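Local atomic coordinates of UPF0201 protein MJ1564 (Methanocaldococcus jannaschii DSM 2661, PDB entry 2PZZ), a protein that is of unknown function but belongs to an archaeal family that resembles RNA-binding proteins in structure, although a role in binding RNA is thought unlikely. Residues Glu52-Lys55 / Glu56-Ser60; Lys86-Tyr90 / Val91-Asn95. All blocks are in the same frame, centred on the assembly; numbering follows the deposited sequence.

Contact 1: residues Glu52-Lys55 / Glu56-Ser60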
ATOM      1  N   GLU A  52      24.344  -2.556   6.283  1.00 33.71           N
ATOM      2  CA  GLU A  52      25.293  -2.048   5.295  1.00 38.68           C
ATOM      3  C   GLU A  52      24.617  -1.439   4.072  1.00 36.85           C
ATOM      4  O   GLU A  52      24.922  -0.318   3.685  1.00 38.32           O
ATOM      5  CB  GLU A  52      26.245  -3.166   4.853  1.00 43.05           C
ATOM      6  CG  GLU A  52      27.341  -3.469   5.865  1.00 51.96           C
ATOM      7  CD  GLU A  52      27.995  -4.823   5.633  1.00 58.40           C
ATOM      8  OE1 GLU A  52      28.329  -5.140   4.465  1.00 59.10           O
ATOM      9  OE2 GLU A  52      28.178  -5.569   6.625  1.00 61.71           O
ATOM     10  N   LYS A  53      23.701  -2.176   3.461  1.00 35.84           N
ATOM     11  CA  LYS A  53      23.008  -1.669   2.285  1.00 36.76           C
ATOM     12  C   LYS A  53      22.249  -0.384   2.622  1.00 37.00           C
ATOM     13  O   LYS A  53      22.320   0.604   1.883  1.00 37.47           O
ATOM     14  CB  LYS A  53      22.049  -2.731   1.746  1.00 36.28           C
ATOM     15  CG  LYS A  53      21.312  -2.332   0.474  1.00 41.25           C
ATOM     16  CD  LYS A  53      22.274  -2.088  -0.682  1.00 45.52           C
ATOM     17  CE  LYS A  53      21.534  -2.026  -2.010  1.00 46.05           C
ATOM     18  NZ  LYS A  53      22.451  -1.697  -3.142  1.00 51.28           N
ATOM     19  N   LEU A  54      21.522  -0.393   3.738  1.00 36.79           N
ATOM     20  CA  LEU A  54      20.766   0.790   4.156  1.00 33.74           C
ATOM     21  C   LEU A  54      21.690   2.003   4.272  1.00 33.63           C
ATOM     22  O   LEU A  54      21.356   3.098   3.803  1.00 31.88           O
ATOM     23  CB  LEU A  54      20.074   0.538   5.510  1.00 31.66           C
ATOM     24  CG  LEU A  54      19.399   1.735   6.200  1.00 29.83           C
ATOM     25  CD1 LEU A  54      18.316   2.296   5.299  1.00 24.82           C
ATOM     26  CD2 LEU A  54      18.804   1.294   7.560  1.00 28.38           C
ATOM     27  N   LYS A  55      22.854   1.808   4.885  1.00 34.00           N
ATOM     28  CA  LYS A  55      23.811   2.908   5.051  1.00 37.00           C
ATOM     29  C   LYS A  55      24.286   3.477   3.718  1.00 37.35           C
ATOM     30  O   LYS A  55      24.488   4.682   3.588  1.00 37.64           O
ATOM     31  CB  LYS A  55      25.021   2.442   5.855  1.00 37.44           C
ATOM     32  CG  LYS A  55      24.696   2.054   7.288  1.00 40.67           C
ATOM     33  CD  LYS A  55      25.943   1.663   8.046  1.00 46.13           C
ATOM     34  CE  LYS A  55      25.612   1.333   9.492  1.00 51.64           C
ATOM     35  NZ  LYS A  55      26.782   0.791  10.260  1.00 54.71           N
ATOM     36  N   GLU A  56      24.474   2.608   2.736  1.00 38.04           N
ATOM     37  CA  GLU A  56      24.909   3.046   1.412  1.00 40.05           C
ATOM     38  C   GLU A  56      23.831   3.903   0.764  1.00 38.11           C
ATOM     39  O   GLU A  56      24.112   4.983   0.250  1.00 37.91           O
ATOM     40  CB  GLU A  56      25.156   1.845   0.500  1.00 43.05           C
ATOM     41  CG  GLU A  56      26.385   1.031   0.802  1.00 47.56           C
ATOM     42  CD  GLU A  56      26.380  -0.283   0.044  1.00 51.70           C
ATOM     43  OE1 GLU A  56      25.879  -0.303  -1.106  1.00 52.14           O
ATOM     44  OE2 GLU A  56      26.882  -1.290   0.592  1.00 54.09           O
ATOM     45  N   LEU A  57      22.591   3.420   0.800  1.00 36.42           N
ATOM     46  CA  LEU A  57      21.491   4.139   0.176  1.00 33.80           C
ATOM     47  C   LEU A  57      21.238   5.504   0.791  1.00 34.32           C
ATOM     48  O   LEU A  57      20.940   6.464   0.070  1.00 35.68           O
ATOM     49  CB  LEU A  57      20.222   3.290   0.205  1.00 36.67           C
ATOM     50  CG  LEU A  57      20.346   1.952  -0.538  1.00 36.35           C
ATOM     51  CD1 LEU A  57      19.094   1.139  -0.336  1.00 33.43           C
ATOM     52  CD2 LEU A  57      20.598   2.199  -2.032  1.00 37.18           C
ATOM     53  N   LEU A  58      21.360   5.615   2.110  1.00 31.53           N
ATOM     54  CA  LEU A  58      21.148   6.914   2.747  1.00 29.53           C
ATOM     55  C   LEU A  58      22.222   7.893   2.229  1.00 30.23           C
ATOM     56  O   LEU A  58      21.936   9.051   1.952  1.00 30.10           O
ATOM     57  CB  LEU A  58      21.233   6.800   4.279  1.00 28.91           C
ATOM     58  CG  LEU A  58      20.266   5.836   5.003  1.00 26.94           C
ATOM     59  CD1 LEU A  58      20.579   5.815   6.483  1.00 24.59           C
ATOM     60  CD2 LEU A  58      18.836   6.256   4.780  1.00 27.21           C
ATOM     61  N   ARG A  59      23.457   7.426   2.093  1.00 31.46           N
ATOM     62  CA  ARG A  59      24.528   8.294   1.600  1.00 34.87           C
ATOM     63  C   ARG A  59      24.291   8.596   0.121  1.00 36.80           C
ATOM     64  O   ARG A  59      24.272   9.762  -0.277  1.00 35.02           O
ATOM     65  CB  ARG A  59      25.890   7.623   1.841  1.00 34.56           C
ATOM     66  CG  ARG A  59      26.232   7.586   3.334  1.00 33.30           C
ATOM     67  CD  ARG A  59      27.250   6.528   3.700  1.00 33.57           C
ATOM     68  NE  ARG A  59      27.559   6.591   5.129  1.00 33.84           N
ATOM     69  CZ  ARG A  59      26.701   6.285   6.102  1.00 32.48           C
ATOM     70  NH1 ARG A  59      25.466   5.882   5.812  1.00 29.75           N
ATOM     71  NH2 ARG A  59      27.079   6.386   7.367  1.00 35.05           N
ATOM     72  N   SER A  60      24.070   7.550  -0.676  1.00 38.28           N
ATOM     73  CA  SER A  60      23.798   7.705  -2.111  1.00 41.58           C
ATOM     74  C   SER A  60      22.665   8.683  -2.425  1.00 41.31           C
ATOM     75  O   SER A  60      22.796   9.538  -3.301  1.00 43.47           O
ATOM     76  CB  SER A  60      23.441   6.356  -2.732  1.00 42.16           C
ATOM     77  OG  SER A  60      24.556   5.494  -2.755  1.00 49.35           O
TER

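Contact 2: residues Lys86-Tyr90 / Val91-Asn95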
ATOM      1  N   LYS A  86       7.116   1.137   0.937  1.00 32.70           N
ATOM      2  CA  LYS A  86       7.200  -0.125   0.223  1.00 32.75           C
ATOM      3  C   LYS A  86       7.400   0.053  -1.284  1.00 33.89           C
ATOM      4  O   LYS A  86       8.079  -0.760  -1.924  1.00 32.87           O
ATOM      5  CB  LYS A  86       5.926  -0.932   0.518  1.00 33.27           C
ATOM      6  CG  LYS A  86       6.055  -2.422   0.374  1.00 38.29           C
ATOM      7  CD  LYS A  86       5.162  -3.170   1.376  1.00 34.52           C
ATOM      8  CE  LYS A  86       3.716  -2.721   1.314  1.00 35.41           C
ATOM      9  NZ  LYS A  86       2.779  -3.740   1.885  1.00 33.89           N
ATOM     10  N   GLN A  87       6.827   1.122  -1.839  1.00 30.88           N
ATOM     11  CA  GLN A  87       6.916   1.386  -3.276  1.00 31.62           C
ATOM     12  C   GLN A  87       8.278   1.960  -3.638  1.00 32.90           C
ATOM     13  O   GLN A  87       8.860   1.611  -4.669  1.00 34.04           O
ATOM     14  CB  GLN A  87       5.786   2.337  -3.695  1.00 31.36           C
ATOM     15  CG  GLN A  87       4.421   1.925  -3.113  1.00 29.50           C
ATOM     16  CD  GLN A  87       4.091   0.466  -3.393  1.00 32.64           C
ATOM     17  OE1 GLN A  87       3.393  -0.194  -2.611  1.00 32.54           O
ATOM     18  NE2 GLN A  87       4.585  -0.048  -4.515  1.00 32.08           N
ATOM     19  N   ALA A  88       8.796   2.833  -2.784  1.00 32.51           N
ATOM     20  CA  ALA A  88      10.115   3.395  -3.016  1.00 31.91           C
ATOM     21  C   ALA A  88      11.131   2.258  -2.889  1.00 33.88           C
ATOM     22  O   ALA A  88      12.078   2.154  -3.672  1.00 35.98           O
ATOM     23  CB  ALA A  88      10.406   4.477  -1.996  1.00 29.82           C
ATOM     24  N   ALA A  89      10.913   1.388  -1.908  1.00 32.02           N
ATOM     25  CA  ALA A  89      11.810   0.269  -1.669  1.00 31.81           C
ATOM     26  C   ALA A  89      11.830  -0.689  -2.853  1.00 32.02           C
ATOM     27  O   ALA A  89      12.868  -1.283  -3.182  1.00 32.36           O
ATOM     28  CB  ALA A  89      11.397  -0.476  -0.402  1.00 30.29           C
ATOM     29  N   TYR A  90      10.683  -0.839  -3.495  1.00 31.85           N
ATOM     30  CA  TYR A  90      10.588  -1.734  -4.631  1.00 31.30           C
ATOM     31  C   TYR A  90      11.559  -1.330  -5.749  1.00 32.18           C
ATOM     32  O   TYR A  90      12.127  -2.192  -6.409  1.00 31.16           O
ATOM     33  CB  TYR A  90       9.169  -1.752  -5.177  1.00 30.52           C
ATOM     34  CG  TYR A  90       9.007  -2.760  -6.278  1.00 32.77           C
ATOM     35  CD1 TYR A  90       9.007  -4.129  -5.994  1.00 31.02           C
ATOM     36  CD2 TYR A  90       8.896  -2.358  -7.616  1.00 31.90           C
ATOM     37  CE1 TYR A  90       8.902  -5.064  -7.006  1.00 33.14           C
ATOM     38  CE2 TYR A  90       8.787  -3.299  -8.638  1.00 29.50           C
ATOM     39  CZ  TYR A  90       8.791  -4.641  -8.323  1.00 30.74           C
ATOM     40  OH  TYR A  90       8.688  -5.587  -9.313  1.00 36.52           O
ATOM     41  N   VAL A  91      11.728  -0.026  -5.958  1.00 32.16           N
ATOM     42  CA  VAL A  91      12.640   0.481  -6.981  1.00 33.28           C
ATOM     43  C   VAL A  91      14.027   0.801  -6.419  1.00 34.01           C
ATOM     44  O   VAL A  91      14.788   1.564  -7.007  1.00 33.96           O
ATOM     45  CB  VAL A  91      12.066   1.742  -7.696  1.00 32.40           C
ATOM     46  CG1 VAL A  91      10.820   1.362  -8.461  1.00 33.30           C
ATOM     47  CG2 VAL A  91      11.748   2.852  -6.695  1.00 34.37           C
ATOM     48  N   GLY A  92      14.349   0.201  -5.278  1.00 36.01           N
ATOM     49  CA  GLY A  92      15.656   0.390  -4.669  1.00 36.45           C
ATOM     50  C   GLY A  92      15.915   1.708  -3.972  1.00 37.54           C
ATOM     51  O   GLY A  92      17.067   2.075  -3.766  1.00 41.45           O
ATOM     52  N   ALA A  93      14.864   2.418  -3.591  1.00 37.79           N
ATOM     53  CA  ALA A  93      15.028   3.708  -2.924  1.00 38.43           C
ATOM     54  C   ALA A  93      14.542   3.696  -1.470  1.00 38.68           C
ATOM     55  O   ALA A  93      13.581   2.996  -1.126  1.00 36.68           O
ATOM     56  CB  ALA A  93      14.279   4.783  -3.705  1.00 36.64           C
ATOM     57  N   VAL A  94      15.202   4.486  -0.628  1.00 37.92           N
ATOM     58  CA  VAL A  94      14.821   4.589   0.774  1.00 38.11           C
ATOM     59  C   VAL A  94      13.966   5.825   1.008  1.00 38.66           C
ATOM     60  O   VAL A  94      14.388   6.942   0.709  1.00 39.43           O
ATOM     61  CB  VAL A  94      16.044   4.682   1.711  1.00 37.85           C
ATOM     62  CG1 VAL A  94      15.574   4.964   3.137  1.00 35.88           C
ATOM     63  CG2 VAL A  94      16.840   3.372   1.672  1.00 35.53           C
ATOM     64  N   ASN A  95      12.764   5.609   1.542  1.00 36.86           N
ATOM     65  CA  ASN A  95      11.835   6.686   1.844  1.00 38.49           C
ATOM     66  C   ASN A  95      11.085   6.335   3.148  1.00 36.95           C
ATOM     67  O   ASN A  95      10.561   5.233   3.296  1.00 34.52           O
ATOM     68  CB  ASN A  95      10.866   6.861   0.680  1.00 40.16           C
ATOM     69  CG  ASN A  95      10.466   8.295   0.479  1.00 43.70           C
ATOM     70  OD1 ASN A  95       9.332   8.669   0.736  1.00 47.37           O
ATOM     71  ND2 ASN A  95      11.405   9.117   0.021  1.00 47.18           N
TER

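Contact 1: residues Glu52-Lys55 / Glu56-Ser60
Arg59 folds back over the backbone carbonyl of Lys55, one turn earlier in the amphipathic helix 52-60. Its CB lies 3.7 Å from Lys55 O, and CG and CD stay beside the same oxygen. CG stands anti to its own carbonyl carbon (chi1 -70°), and the chain then runs extended as far as NE. A turn about the CD-NE bond swings the guanidinium back, and Arg59 NH1 donates to Lys55 O at 2.7 Å. This bond is bent, with 145° at the hydrogen. Arg59 N also donates to Lys55 O, at 3.3 Å, from the opposite face of the carbonyl plane. Two donors of one residue therefore grip Lys55 O. Arg59 NH1 also bonds Ile123 O. The side chains of Lys55 and Arg59 run side by side in the same direction, and Lys55 NZ forms a salt bridge with Asp122. With an alanine here in place of Arg59, Lys55 O is likely to keep the helical bond alone and Ile123 O to lose this donor.

The other face of the helix is apolar. Leu54 CD1 meets Leu58 CD2 at 4.0 Å, with the two side chains set obliquely. Leu58 CG also packs over Leu54 O, the acceptor for Leu58 N. Leu54 and Leu57 rest on Ile26 of helix 16-26, while Leu58 packs against helices 64-73 and 116-123.

On the remaining side, Lys53 bends at chi2 (62°) and crosses Glu56 at about a right angle. Lys53 NZ stays 4.2 Å from Glu56 OE1, too far for a salt bridge. At the end of the helix, Ser60 N and OG both donate to Glu56 O, and OG approaches from above the carbonyl plane at 3.1 Å.

Contact 2: residues Lys86-Tyr90 / Val91-Asn95
Ala88 O receives the amide of Ala93 at the C-terminal end of helix 86-90. Ala93 N lies 2.8 Å from Ala88 O, above the carbonyl plane. Val91 N makes a weak bond to Ala88 O at 3.2 Å. Gly92 N donates to Ala89 O at 3.0 Å and also comes from above the carbonyl plane. Gly92 has a positive phi of 75°, and this turns the chain back beside the helix.

Inside the fold-back, Ala88 meets Ala93 and Asn95 through their CB atoms. Ala88 CB packs against Asn95 CB at 3.6 Å and lies 4.2 Å from Ala93 CB. Ala89 CA makes a CH...O contact with Ala93 O at 3.3 Å.

Val91 CG2 sits between its own backbone N and carbonyl carbon (chi1 -65° to CG1), which places this methyl close to Ala88 O. Tyr90 CD2 comes within 4.3 Å of Val91 CG1.

Further out, Asn25 ND2 gives Ala89 O a second donor, and Ala89 CB packs on Ala22 of helix 16-26. At the start of the helix, Asn85 OD1 accepts from the amides of Gln87 and Ala88, while the backbone of Asn85 bonds that of Asn95. Pro12 of the second subunit packs on Tyr90, and Asn39 of that subunit packs on Val91. The nested pair of bonds, Ala93 N to Ala88 O and Gly92 N to Ala89 O, with Gly92 as the C-prime residue, is the Schellman motif that ends this short helix.

In the fold
The centres of contacts 1 and 2 lie about 13 Å apart, and they touch mainly through Val94. Its CG2 packs on Leu57 CB at 3.7 Å, and its CG1 on Leu58 CD2 at 3.9 Å. Leu54 CD1 also reaches Val94 CG2, at 4.1 Å. Beside these, Leu57 CD2 packs on Gly92 O at 3.9 Å. The chain that leaves the Schellman turn of contact 2 thus sets its valine on the leucine face of contact 1. Helix 16-26 joins both: Ile26 meets Leu54, Leu57 and Val94. The second subunit packs against contact 2 but does not touch the segments of contact 1.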